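Local coordinates for RNA-binding protein RO60 (Deinococcus radiodurans, PDB 2NVO) that binds several small RNAs that accumulate during recovery from ultraviolet irradiation and contributes to the bacterium's resistance to such irradiation, at residues A110-N115 with D144-W149; A121-L126 with R151-G156; E300-P305 with V344-E349. One frame throughout, in Å; residues are numbered along the deposited sequence.

Interaction 1 of 3, residues A110-N115 with D144-W149; sequences AKTAPN and DALGGW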
ATOM      1  N   ALA A 110      20.294  12.116  10.120  1.00 23.37           N
ATOM      2  CA  ALA A 110      20.815  13.300   9.455  1.00 26.50           C
ATOM      3  C   ALA A 110      20.879  14.509  10.380  1.00 29.50           C
ATOM      4  O   ALA A 110      21.823  15.297  10.307  1.00 29.71           O
ATOM      5  CB  ALA A 110      19.987  13.628   8.210  1.00 21.29           C
ATOM      6  N   LYS A 111      19.885  14.648  11.253  1.00 24.05           N
ATOM      7  CA  LYS A 111      19.761  15.857  12.062  1.00 27.52           C
ATOM      8  C   LYS A 111      20.357  15.731  13.456  1.00 31.56           C
ATOM      9  O   LYS A 111      20.790  16.722  14.025  1.00 33.72           O
ATOM     10  CB  LYS A 111      18.300  16.297  12.183  1.00 24.28           C
ATOM     11  CG  LYS A 111      17.622  16.641  10.866  1.00 24.78           C
ATOM     12  CD  LYS A 111      18.199  17.881  10.215  1.00 24.43           C
ATOM     13  CE  LYS A 111      18.007  19.116  11.083  1.00 26.55           C
ATOM     14  NZ  LYS A 111      18.181  20.382  10.311  1.00 26.37           N
ATOM     15  N   THR A 112      20.370  14.527  14.017  1.00 29.62           N
ATOM     16  CA  THR A 112      20.740  14.384  15.421  1.00 31.37           C
ATOM     17  C   THR A 112      21.770  13.299  15.747  1.00 34.26           C
ATOM     18  O   THR A 112      22.078  13.072  16.918  1.00 33.29           O
ATOM     19  CB  THR A 112      19.498  14.184  16.320  1.00 32.81           C
ATOM     20  OG1 THR A 112      19.005  12.846  16.183  1.00 29.69           O
ATOM     21  CG2 THR A 112      18.406  15.185  15.960  1.00 30.59           C
ATOM     22  N   ALA A 113      22.305  12.628  14.733  1.00 29.13           N
ATOM     23  CA  ALA A 113      23.358  11.652  14.987  1.00 34.29           C
ATOM     24  C   ALA A 113      24.583  12.376  15.548  1.00 39.50           C
ATOM     25  O   ALA A 113      24.963  13.429  15.038  1.00 39.69           O
ATOM     26  CB  ALA A 113      23.717  10.898  13.716  1.00 35.09           C
ATOM     27  N   PRO A 114      25.194  11.819  16.608  1.00 37.95           N
ATOM     28  CA  PRO A 114      26.349  12.446  17.270  1.00 41.20           C
ATOM     29  C   PRO A 114      27.515  12.742  16.322  1.00 40.51           C
ATOM     30  O   PRO A 114      28.176  13.770  16.468  1.00 41.84           O
ATOM     31  CB  PRO A 114      26.769  11.400  18.305  1.00 41.74           C
ATOM     32  CG  PRO A 114      25.541  10.590  18.554  1.00 43.02           C
ATOM     33  CD  PRO A 114      24.794  10.560  17.259  1.00 37.20           C
ATOM     34  N   ASN A 115      27.754  11.861  15.359  1.00 43.53           N
ATOM     35  CA  ASN A 115      28.894  12.007  14.463  1.00 43.43           C
ATOM     36  C   ASN A 115      28.579  12.755  13.167  1.00 45.13           C
ATOM     37  O   ASN A 115      27.464  12.691  12.645  1.00 41.91           O
ATOM     38  CB  ASN A 115      29.498  10.640  14.151  1.00 43.14           C
ATOM     39  CG  ASN A 115      29.824   9.853  15.401  1.00 43.58           C
ATOM     40  OD1 ASN A 115      30.092   8.655  15.337  1.00 52.97           O
ATOM     41  ND2 ASN A 115      29.798  10.520  16.548  1.00 42.10           N
ATOM     42  N   ASP A 144      12.389  19.295  10.481  1.00 23.57           N
ATOM     43  CA  ASP A 144      12.298  20.659  10.984  1.00 24.66           C
ATOM     44  C   ASP A 144      12.080  20.700  12.492  1.00 27.78           C
ATOM     45  O   ASP A 144      12.191  21.753  13.112  1.00 32.58           O
ATOM     46  CB  ASP A 144      11.290  21.533  10.208  1.00 23.15           C
ATOM     47  CG  ASP A 144       9.821  21.181  10.486  1.00 25.51           C
ATOM     48  OD1 ASP A 144       9.509  20.527  11.506  1.00 27.78           O
ATOM     49  OD2 ASP A 144       8.968  21.592   9.663  1.00 24.17           O
ATOM     50  N   ALA A 145      11.807  19.541  13.079  1.00 29.16           N
ATOM     51  CA  ALA A 145      11.651  19.446  14.523  1.00 31.86           C
ATOM     52  C   ALA A 145      12.917  18.937  15.194  1.00 32.33           C
ATOM     53  O   ALA A 145      12.881  18.533  16.351  1.00 37.38           O
ATOM     54  CB  ALA A 145      10.481  18.545  14.867  1.00 33.44           C
ATOM     55  N   LEU A 146      14.037  18.966  14.476  1.00 32.03           N
ATOM     56  CA  LEU A 146      15.266  18.367  14.982  1.00 31.89           C
ATOM     57  C   LEU A 146      16.476  19.296  14.859  1.00 37.80           C
ATOM     58  O   LEU A 146      17.549  18.996  15.390  1.00 39.53           O
ATOM     59  CB  LEU A 146      15.563  17.049  14.254  1.00 29.50           C
ATOM     60  CG  LEU A 146      14.466  15.988  14.135  1.00 28.88           C
ATOM     61  CD1 LEU A 146      14.954  14.824  13.286  1.00 23.54           C
ATOM     62  CD2 LEU A 146      14.016  15.503  15.491  1.00 30.01           C
ATOM     63  N   GLY A 147      16.317  20.413  14.157  1.00 33.84           N
ATOM     64  CA  GLY A 147      17.424  21.334  13.975  1.00 33.44           C
ATOM     65  C   GLY A 147      17.182  22.366  12.893  1.00 32.88           C
ATOM     66  O   GLY A 147      16.236  22.242  12.112  1.00 31.64           O
ATOM     67  N   GLY A 148      18.039  23.386  12.856  1.00 30.96           N
ATOM     68  CA  GLY A 148      17.945  24.454  11.873  1.00 28.00           C
ATOM     69  C   GLY A 148      18.755  24.201  10.612  1.00 29.54           C
ATOM     70  O   GLY A 148      19.247  23.096  10.382  1.00 32.98           O
ATOM     71  N   TRP A 149      18.902  25.232   9.790  1.00 27.36           N
ATOM     72  CA  TRP A 149      19.514  25.065   8.474  1.00 30.26           C
ATOM     73  C   TRP A 149      21.019  25.354   8.477  1.00 30.44           C
ATOM     74  O   TRP A 149      21.471  26.366   7.940  1.00 35.14           O
ATOM     75  CB  TRP A 149      18.800  25.933   7.431  1.00 29.42           C
ATOM     76  CG  TRP A 149      17.464  25.384   6.976  1.00 30.35           C
ATOM     77  CD1 TRP A 149      16.287  25.396   7.674  1.00 31.97           C
ATOM     78  CD2 TRP A 149      17.178  24.743   5.722  1.00 27.57           C
ATOM     79  NE1 TRP A 149      15.290  24.802   6.935  1.00 30.01           N
ATOM     80  CE2 TRP A 149      15.810  24.393   5.737  1.00 29.93           C
ATOM     81  CE3 TRP A 149      17.942  24.439   4.593  1.00 26.00           C
ATOM     82  CZ2 TRP A 149      15.195  23.751   4.659  1.00 28.01           C
ATOM     83  CZ3 TRP A 149      17.328  23.800   3.527  1.00 25.38           C
ATOM     84  CH2 TRP A 149      15.969  23.465   3.567  1.00 23.30           C
TER

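Interaction 2 of 3, residues A121-L126 with R151-G156; sequences AAWDAL and RLTRRG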
ATOM      1  N   ALA A 121      26.340  11.074   5.865  1.00 27.97           N
ATOM      2  CA  ALA A 121      25.954   9.900   5.091  1.00 30.95           C
ATOM      3  C   ALA A 121      24.432   9.828   4.928  1.00 28.50           C
ATOM      4  O   ALA A 121      23.928   9.448   3.868  1.00 28.04           O
ATOM      5  CB  ALA A 121      26.488   8.636   5.747  1.00 29.62           C
ATOM      6  N   ALA A 122      23.704  10.201   5.978  1.00 29.40           N
ATOM      7  CA  ALA A 122      22.247  10.278   5.894  1.00 27.32           C
ATOM      8  C   ALA A 122      21.839  11.267   4.807  1.00 25.77           C
ATOM      9  O   ALA A 122      21.074  10.932   3.907  1.00 22.57           O
ATOM     10  CB  ALA A 122      21.654  10.660   7.232  1.00 27.00           C
ATOM     11  N   TRP A 123      22.374  12.482   4.874  1.00 26.87           N
ATOM     12  CA  TRP A 123      22.126  13.469   3.828  1.00 23.83           C
ATOM     13  C   TRP A 123      22.448  12.949   2.434  1.00 26.15           C
ATOM     14  O   TRP A 123      21.660  13.141   1.507  1.00 26.09           O
ATOM     15  CB  TRP A 123      22.884  14.763   4.104  1.00 26.93           C
ATOM     16  CG  TRP A 123      22.258  15.590   5.179  1.00 26.83           C
ATOM     17  CD1 TRP A 123      22.738  15.802   6.443  1.00 27.03           C
ATOM     18  CD2 TRP A 123      21.021  16.305   5.094  1.00 23.15           C
ATOM     19  NE1 TRP A 123      21.880  16.619   7.143  1.00 24.87           N
ATOM     20  CE2 TRP A 123      20.817  16.940   6.336  1.00 24.44           C
ATOM     21  CE3 TRP A 123      20.072  16.481   4.082  1.00 20.97           C
ATOM     22  CZ2 TRP A 123      19.705  17.734   6.594  1.00 22.74           C
ATOM     23  CZ3 TRP A 123      18.968  17.272   4.343  1.00 20.79           C
ATOM     24  CH2 TRP A 123      18.794  17.884   5.586  1.00 22.21           C
ATOM     25  N   ASP A 124      23.589  12.278   2.284  1.00 27.91           N
ATOM     26  CA  ASP A 124      23.987  11.754   0.977  1.00 27.35           C
ATOM     27  C   ASP A 124      22.982  10.737   0.427  1.00 28.26           C
ATOM     28  O   ASP A 124      22.862  10.569  -0.789  1.00 29.88           O
ATOM     29  CB  ASP A 124      25.380  11.116   1.040  1.00 29.35           C
ATOM     30  CG  ASP A 124      26.503  12.148   1.088  1.00 35.93           C
ATOM     31  OD1 ASP A 124      26.267  13.327   0.720  1.00 32.32           O
ATOM     32  OD2 ASP A 124      27.626  11.772   1.496  1.00 34.49           O
ATOM     33  N   ALA A 125      22.262  10.067   1.322  1.00 25.77           N
ATOM     34  CA  ALA A 125      21.247   9.092   0.919  1.00 26.84           C
ATOM     35  C   ALA A 125      19.882   9.725   0.631  1.00 26.22           C
ATOM     36  O   ALA A 125      19.034   9.094   0.004  1.00 25.03           O
ATOM     37  CB  ALA A 125      21.109   8.005   1.966  1.00 24.18           C
ATOM     38  N   LEU A 126      19.668  10.963   1.074  1.00 24.90           N
ATOM     39  CA  LEU A 126      18.366  11.604   0.884  1.00 22.69           C
ATOM     40  C   LEU A 126      17.826  11.535  -0.551  1.00 24.25           C
ATOM     41  O   LEU A 126      16.653  11.233  -0.759  1.00 23.16           O
ATOM     42  CB  LEU A 126      18.370  13.052   1.388  1.00 20.12           C
ATOM     43  CG  LEU A 126      16.984  13.699   1.395  1.00 21.63           C
ATOM     44  CD1 LEU A 126      16.025  12.923   2.313  1.00 20.65           C
ATOM     45  CD2 LEU A 126      17.046  15.152   1.817  1.00 19.21           C
ATOM     46  N   ARG A 151      25.049  24.161   7.473  1.00 34.20           N
ATOM     47  CA  ARG A 151      25.663  23.874   6.179  1.00 30.62           C
ATOM     48  C   ARG A 151      25.282  22.504   5.624  1.00 28.47           C
ATOM     49  O   ARG A 151      25.007  22.365   4.424  1.00 28.33           O
ATOM     50  CB  ARG A 151      27.178  23.998   6.273  1.00 32.45           C
ATOM     51  N   LEU A 152      25.288  21.492   6.487  1.00 26.91           N
ATOM     52  CA  LEU A 152      24.938  20.141   6.062  1.00 29.72           C
ATOM     53  C   LEU A 152      23.518  20.104   5.516  1.00 27.82           C
ATOM     54  O   LEU A 152      23.249  19.437   4.519  1.00 22.30           O
ATOM     55  CB  LEU A 152      25.063  19.142   7.211  1.00 30.78           C
ATOM     56  CG  LEU A 152      26.434  18.508   7.425  1.00 33.30           C
ATOM     57  CD1 LEU A 152      26.263  17.165   8.101  1.00 35.06           C
ATOM     58  CD2 LEU A 152      27.178  18.349   6.098  1.00 35.63           C
ATOM     59  N   THR A 153      22.619  20.833   6.177  1.00 26.34           N
ATOM     60  CA  THR A 153      21.221  20.873   5.767  1.00 23.58           C
ATOM     61  C   THR A 153      21.022  21.588   4.429  1.00 24.44           C
ATOM     62  O   THR A 153      20.394  21.046   3.524  1.00 19.63           O
ATOM     63  CB  THR A 153      20.325  21.494   6.855  1.00 25.76           C
ATOM     64  OG1 THR A 153      20.387  20.684   8.038  1.00 24.66           O
ATOM     65  CG2 THR A 153      18.874  21.564   6.373  1.00 23.18           C
ATOM     66  N   ARG A 154      21.553  22.803   4.298  1.00 25.25           N
ATOM     67  CA  ARG A 154      21.443  23.517   3.029  1.00 26.54           C
ATOM     68  C   ARG A 154      21.970  22.662   1.885  1.00 22.90           C
ATOM     69  O   ARG A 154      21.266  22.413   0.910  1.00 19.46           O
ATOM     70  CB  ARG A 154      22.187  24.853   3.076  1.00 29.03           C
ATOM     71  CG  ARG A 154      21.449  25.929   3.834  1.00 34.69           C
ATOM     72  CD  ARG A 154      22.343  27.127   4.119  1.00 43.54           C
ATOM     73  NE  ARG A 154      23.414  26.795   5.056  1.00 45.28           N
ATOM     74  CZ  ARG A 154      24.447  27.589   5.325  1.00 48.96           C
ATOM     75  NH1 ARG A 154      24.557  28.767   4.718  1.00 55.20           N
ATOM     76  NH2 ARG A 154      25.373  27.203   6.196  1.00 49.88           N
ATOM     77  N   ARG A 155      23.215  22.210   2.018  1.00 22.50           N
ATOM     78  CA  ARG A 155      23.834  21.359   1.008  1.00 27.54           C
ATOM     79  C   ARG A 155      23.039  20.077   0.752  1.00 24.60           C
ATOM     80  O   ARG A 155      22.764  19.735  -0.390  1.00 23.24           O
ATOM     81  CB  ARG A 155      25.282  21.016   1.390  1.00 27.41           C
ATOM     82  CG  ARG A 155      26.284  22.112   1.039  1.00 34.66           C
ATOM     83  CD  ARG A 155      26.063  22.589  -0.392  1.00 30.84           C
ATOM     84  NE  ARG A 155      25.775  21.468  -1.286  1.00 35.36           N
ATOM     85  CZ  ARG A 155      25.232  21.589  -2.495  1.00 30.23           C
ATOM     86  NH1 ARG A 155      24.994  20.511  -3.231  1.00 31.92           N
ATOM     87  NH2 ARG A 155      24.918  22.789  -2.965  1.00 32.57           N
ATOM     88  N   GLY A 156      22.671  19.380   1.820  1.00 22.80           N
ATOM     89  CA  GLY A 156      21.933  18.130   1.701  1.00 21.43           C
ATOM     90  C   GLY A 156      20.621  18.247   0.944  1.00 19.60           C
ATOM     91  O   GLY A 156      20.301  17.406   0.115  1.00 20.21           O
TER
HETATM   92  O   HOH W   1      21.717  15.137  -0.402  1.00 24.86           O

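Interaction 3 of 3, residues E300-P305 with V344-E349; sequences ERLTDP and VDALEE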
ATOM      1  N   GLU A 300     -10.747  -6.185 -22.689  1.00 11.70           N
ATOM      2  CA  GLU A 300      -9.460  -6.710 -23.149  1.00 14.91           C
ATOM      3  C   GLU A 300      -8.286  -6.260 -22.275  1.00 12.80           C
ATOM      4  O   GLU A 300      -7.359  -7.023 -22.021  1.00 17.41           O
ATOM      5  CB  GLU A 300      -9.205  -6.338 -24.623  1.00 14.99           C
ATOM      6  CG  GLU A 300     -10.210  -6.952 -25.588  1.00 17.56           C
ATOM      7  CD  GLU A 300     -10.267  -8.472 -25.497  1.00 21.92           C
ATOM      8  OE1 GLU A 300      -9.227  -9.089 -25.190  1.00 28.66           O
ATOM      9  OE2 GLU A 300     -11.350  -9.057 -25.728  1.00 19.52           O
ATOM     10  N   ARG A 301      -8.309  -5.021 -21.826  1.00 13.07           N
ATOM     11  CA  ARG A 301      -7.248  -4.558 -20.942  1.00 16.74           C
ATOM     12  C   ARG A 301      -7.321  -5.219 -19.557  1.00 15.94           C
ATOM     13  O   ARG A 301      -6.301  -5.557 -18.977  1.00 16.29           O
ATOM     14  CB  ARG A 301      -7.295  -3.038 -20.816  1.00 17.64           C
ATOM     15  CG  ARG A 301      -7.203  -2.337 -22.161  1.00 20.07           C
ATOM     16  CD  ARG A 301      -7.436  -0.859 -22.013  1.00 24.02           C
ATOM     17  NE  ARG A 301      -6.475  -0.293 -21.075  1.00 29.74           N
ATOM     18  CZ  ARG A 301      -6.267   1.007 -20.924  1.00 30.74           C
ATOM     19  NH1 ARG A 301      -6.943   1.877 -21.665  1.00 33.03           N
ATOM     20  NH2 ARG A 301      -5.379   1.435 -20.042  1.00 31.46           N
ATOM     21  N   LEU A 302      -8.537  -5.397 -19.049  1.00 14.67           N
ATOM     22  CA  LEU A 302      -8.753  -5.921 -17.703  1.00 16.08           C
ATOM     23  C   LEU A 302      -8.325  -7.376 -17.575  1.00 14.96           C
ATOM     24  O   LEU A 302      -7.985  -7.842 -16.486  1.00 15.48           O
ATOM     25  CB  LEU A 302     -10.233  -5.800 -17.329  1.00 12.62           C
ATOM     26  CG  LEU A 302     -10.731  -4.378 -17.098  1.00 11.51           C
ATOM     27  CD1 LEU A 302     -12.218  -4.384 -16.783  1.00 14.51           C
ATOM     28  CD2 LEU A 302      -9.915  -3.755 -15.976  1.00 16.74           C
ATOM     29  N   THR A 303      -8.362  -8.099 -18.691  1.00 13.22           N
ATOM     30  CA  THR A 303      -8.066  -9.524 -18.681  1.00 13.22           C
ATOM     31  C   THR A 303      -6.794  -9.853 -19.459  1.00 16.60           C
ATOM     32  O   THR A 303      -6.549 -11.004 -19.783  1.00 15.33           O
ATOM     33  CB  THR A 303      -9.215 -10.347 -19.276  1.00 17.86           C
ATOM     34  OG1 THR A 303      -9.484  -9.904 -20.614  1.00 19.95           O
ATOM     35  CG2 THR A 303     -10.484 -10.209 -18.428  1.00 16.05           C
ATOM     36  N   ASP A 304      -6.000  -8.837 -19.758  1.00 17.52           N
ATOM     37  CA  ASP A 304      -4.727  -9.034 -20.458  1.00 20.89           C
ATOM     38  C   ASP A 304      -3.694  -9.608 -19.487  1.00 21.08           C
ATOM     39  O   ASP A 304      -3.251  -8.917 -18.578  1.00 23.05           O
ATOM     40  CB  ASP A 304      -4.253  -7.696 -21.016  1.00 19.39           C
ATOM     41  CG  ASP A 304      -2.979  -7.817 -21.857  1.00 22.98           C
ATOM     42  OD1 ASP A 304      -2.610  -6.839 -22.528  1.00 24.53           O
ATOM     43  OD2 ASP A 304      -2.353  -8.881 -21.840  1.00 23.10           O
ATOM     44  N   PRO A 305      -3.314 -10.882 -19.671  1.00 21.49           N
ATOM     45  CA  PRO A 305      -2.402 -11.532 -18.725  1.00 24.53           C
ATOM     46  C   PRO A 305      -1.073 -10.804 -18.585  1.00 22.95           C
ATOM     47  O   PRO A 305      -0.540 -10.697 -17.482  1.00 21.60           O
ATOM     48  CB  PRO A 305      -2.203 -12.923 -19.336  1.00 23.26           C
ATOM     49  CG  PRO A 305      -3.452 -13.162 -20.108  1.00 23.57           C
ATOM     50  CD  PRO A 305      -3.803 -11.823 -20.693  1.00 22.79           C
ATOM     51  N   VAL A 344     -18.115  -6.003 -15.226  1.00 14.84           N
ATOM     52  CA  VAL A 344     -18.142  -6.683 -13.932  1.00 18.45           C
ATOM     53  C   VAL A 344     -17.670  -8.119 -14.089  1.00 15.41           C
ATOM     54  O   VAL A 344     -16.864  -8.611 -13.302  1.00 15.32           O
ATOM     55  CB  VAL A 344     -19.551  -6.675 -13.324  1.00 16.51           C
ATOM     56  CG1 VAL A 344     -19.626  -7.668 -12.164  1.00 21.54           C
ATOM     57  CG2 VAL A 344     -19.906  -5.271 -12.873  1.00 14.33           C
ATOM     58  N   ASP A 345     -18.161  -8.779 -15.135  1.00 20.12           N
ATOM     59  CA  ASP A 345     -17.760 -10.150 -15.454  1.00 17.27           C
ATOM     60  C   ASP A 345     -16.265 -10.275 -15.702  1.00 16.60           C
ATOM     61  O   ASP A 345     -15.637 -11.241 -15.287  1.00 16.76           O
ATOM     62  CB  ASP A 345     -18.479 -10.646 -16.712  1.00 21.33           C
ATOM     63  CG  ASP A 345     -19.864 -11.188 -16.434  1.00 27.20           C
ATOM     64  OD1 ASP A 345     -20.177 -11.488 -15.260  1.00 32.19           O
ATOM     65  OD2 ASP A 345     -20.639 -11.319 -17.408  1.00 34.18           O
ATOM     66  N   ALA A 346     -15.701  -9.322 -16.432  1.00 17.21           N
ATOM     67  CA  ALA A 346     -14.288  -9.396 -16.790  1.00 15.06           C
ATOM     68  C   ALA A 346     -13.424  -9.245 -15.540  1.00 13.44           C
ATOM     69  O   ALA A 346     -12.314  -9.786 -15.444  1.00 11.13           O
ATOM     70  CB  ALA A 346     -13.955  -8.320 -17.781  1.00 13.26           C
ATOM     71  N   LEU A 347     -13.928  -8.463 -14.597  1.00 13.07           N
ATOM     72  CA  LEU A 347     -13.239  -8.270 -13.322  1.00 11.27           C
ATOM     73  C   LEU A 347     -13.199  -9.563 -12.507  1.00 11.91           C
ATOM     74  O   LEU A 347     -12.246  -9.812 -11.764  1.00 12.39           O
ATOM     75  CB  LEU A 347     -13.864  -7.112 -12.555  1.00 10.54           C
ATOM     76  CG  LEU A 347     -13.566  -5.755 -13.202  1.00  8.95           C
ATOM     77  CD1 LEU A 347     -14.468  -4.697 -12.617  1.00 12.62           C
ATOM     78  CD2 LEU A 347     -12.114  -5.374 -13.021  1.00  8.01           C
ATOM     79  N   GLU A 348     -14.216 -10.400 -12.666  1.00 14.50           N
ATOM     80  CA  GLU A 348     -14.199 -11.714 -12.037  1.00 15.42           C
ATOM     81  C   GLU A 348     -13.123 -12.577 -12.659  1.00 15.15           C
ATOM     82  O   GLU A 348     -12.492 -13.376 -11.972  1.00 13.74           O
ATOM     83  CB  GLU A 348     -15.570 -12.394 -12.111  1.00 18.57           C
ATOM     84  CG  GLU A 348     -16.550 -11.849 -11.089  1.00 19.28           C
ATOM     85  CD  GLU A 348     -17.994 -12.231 -11.364  1.00 22.01           C
ATOM     86  OE1 GLU A 348     -18.269 -13.422 -11.614  1.00 31.79           O
ATOM     87  OE2 GLU A 348     -18.861 -11.331 -11.317  1.00 31.53           O
ATOM     88  N   GLU A 349     -12.895 -12.399 -13.960  1.00 14.82           N
ATOM     89  CA  GLU A 349     -11.833 -13.120 -14.640  1.00 14.11           C
ATOM     90  C   GLU A 349     -10.451 -12.601 -14.250  1.00 13.13           C
ATOM     91  O   GLU A 349      -9.529 -13.386 -14.068  1.00 15.64           O
ATOM     92  CB  GLU A 349     -12.008 -13.058 -16.175  1.00 18.02           C
ATOM     93  CG  GLU A 349     -10.974 -13.897 -16.919  1.00 17.97           C
ATOM     94  CD  GLU A 349     -11.120 -13.845 -18.443  1.00 24.88           C
ATOM     95  OE1 GLU A 349     -12.216 -13.510 -18.927  1.00 20.70           O
ATOM     96  OE2 GLU A 349     -10.132 -14.150 -19.146  1.00 29.32           O
TER
HETATM   97  O   HOH W   2      -7.510 -13.592 -20.846  1.00 32.45           O

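Interaction 1 of 3, residues A110-N115 with D144-W149
Lys111, on helix 100-112, reaches across to Leu146, Gly147 and Gly148 in the loop between helices 133-143 and 151-163, tying together two parts of the TROVE domain, a horseshoe of HEAT-like helical repeats. The side chain changes partners along its length. Its CB rests on Leu146, with Lys111 CB 3.5 Å from Leu146 CB, and CG keeps to the same leucine, touching CB and CD1. The chain then bends at chi2 and again at chi3, and Lys111 CE passes the loop backbone 3.7 Å from Gly147 CA. With no side chain on Gly147, CE can lie this close to its CA. At the tip, Lys111 NZ gives a hydrogen bond to Gly148 O (2.9 Å) and a weak one to Gly147 O (3.2 Å); Thr153 OG1 is a further, probable hydrogen-bond partner. Lysine suits the place because its first carbons pack on a leucine and its CE on a glycine, while its ammonium collects the carbonyls of a loop without regular structure.

Thr112 adds its methyl: Thr112 CG2 lies 3.8 Å from Leu146 CB, the two side chains crossing at about a right angle, while its OG1 bonds back to Leu108 O of its own helix. Leu146 also packs on Ala107 and Leu108. The ammonium nitrogen meets Gly148 O at a C=O...NZ angle of 134°, tilted 35° from the carbonyl plane.

Interaction 2 of 3, residues A121-L126 with R151-G156
Trp123 of helix 116-129 fills the gap to Leu152, Thr153 and Gly156 at the start of helix 151-163, a helix-helix contact in the HEAT-like array of the TROVE domain. The short helical segments run in the same direction at 16°, with their axes 9.8 Å apart, and the indole is the main filling between them. One ring face lies against the backbone of the second helix: Leu152 O sits 3.8 Å above the plane of the Trp123 ring, over its centre, and Thr153 CA is offset toward the rim. Thr153 CA makes a CH-pi contact, 4.0 Å from the centroid of the six-membered ring of Trp123.

The outer atoms of the indole divide the remaining contacts. Trp123 CD1 meets Leu152 CD1 at 4.1 Å. At the benzo end, Trp123 CZ2 approaches Thr153 OG1 to 3.4 Å and CH2 touches Thr153 CG2. Gly156 lies obliquely to the ring, with Trp123 CE3 3.4 Å from Gly156 CA. Gly156, having no side chain, lets its backbone come up to the indole.

A water joins the two backbones beside this packing, donating to Trp123 O at 2.8 Å and to Gly156 O at 2.7 Å. It links the two carbonyls, Trp123 O also accepting from Leu126 N within its own helix.

Around the pair, Trp123 also packs on Ala110 of helix 100-112. Leu126, which only brushes Gly156 O, reaches Leu106 of that helix and Leu136 and Phe139 of helix 133-143, while Leu152 extends to Arg119 and Lys120 of helix 116-129.

Interaction 3 of 3, residues E300-P305 with V344-E349
Leu302 and Thr303 make the apolar part of this contact, against Ala346, Leu347 and the side chain of Glu349. Leu302 CD1 lies 3.9 Å from Leu347 CD2, the two leucines crossing obliquely, and 4.4 Å from Ala346 CB. Leucine brings branched methyls that reach one another, and the small Ala346 lets the C-terminal end of helix 292-302 approach. Thr303 points its methyl into the same seam: Thr303 CG2 is 4.0 Å from Ala346 CB and 3.5 Å from Ala346 O. It also touches the flank of Glu349, with Thr303 CG2 3.7 Å from Glu349 CD. With CG anti to the backbone N (chi1 -175°) and the chain extended beyond it, Glu349 lays its methylenes and carboxylate against this methyl, the two side chains crossing at about a right angle.

The contact thus joins the end of helix 292-302 to the middle of helix 341-354, both in the TROVE horseshoe of HEAT-like helical repeats. Helix 271-283 adds Leu271 against Leu302, and Leu275 and Leu278 against Leu347, extending the buried leucine cluster.

The polar links are a water bridge and a bond back into helix 292-302. One water donates to Thr303 O at 3.0 Å and to Glu349 OE2 at 3.2 Å, bridging the backbone just past the helix end to the carboxylate. While its methyl faces helix 341-354, Thr303 OG1 is hydrogen-bonded to Ile299 O.

Interactions 1 and 2 are neighbours, their centres 10 Å apart, and their segments alternate along the chain. They meet directly where Lys111 NZ lies 3.2 Å from Thr153 OG1, so the lysine that binds the 144-149 loop also reaches the helix packed on Trp123. Ala110 and Trp123 pack together at the same junction. Interaction 3 lies on the other side of the chain's centre, about 50 Å from interaction 1 and 47 Å from interaction 2 between centres. All three lie in the TROVE domain, away from the calcium site formed by Ser372, Ser374 and Glu467 in the VWFA-like domain, which closes the ring.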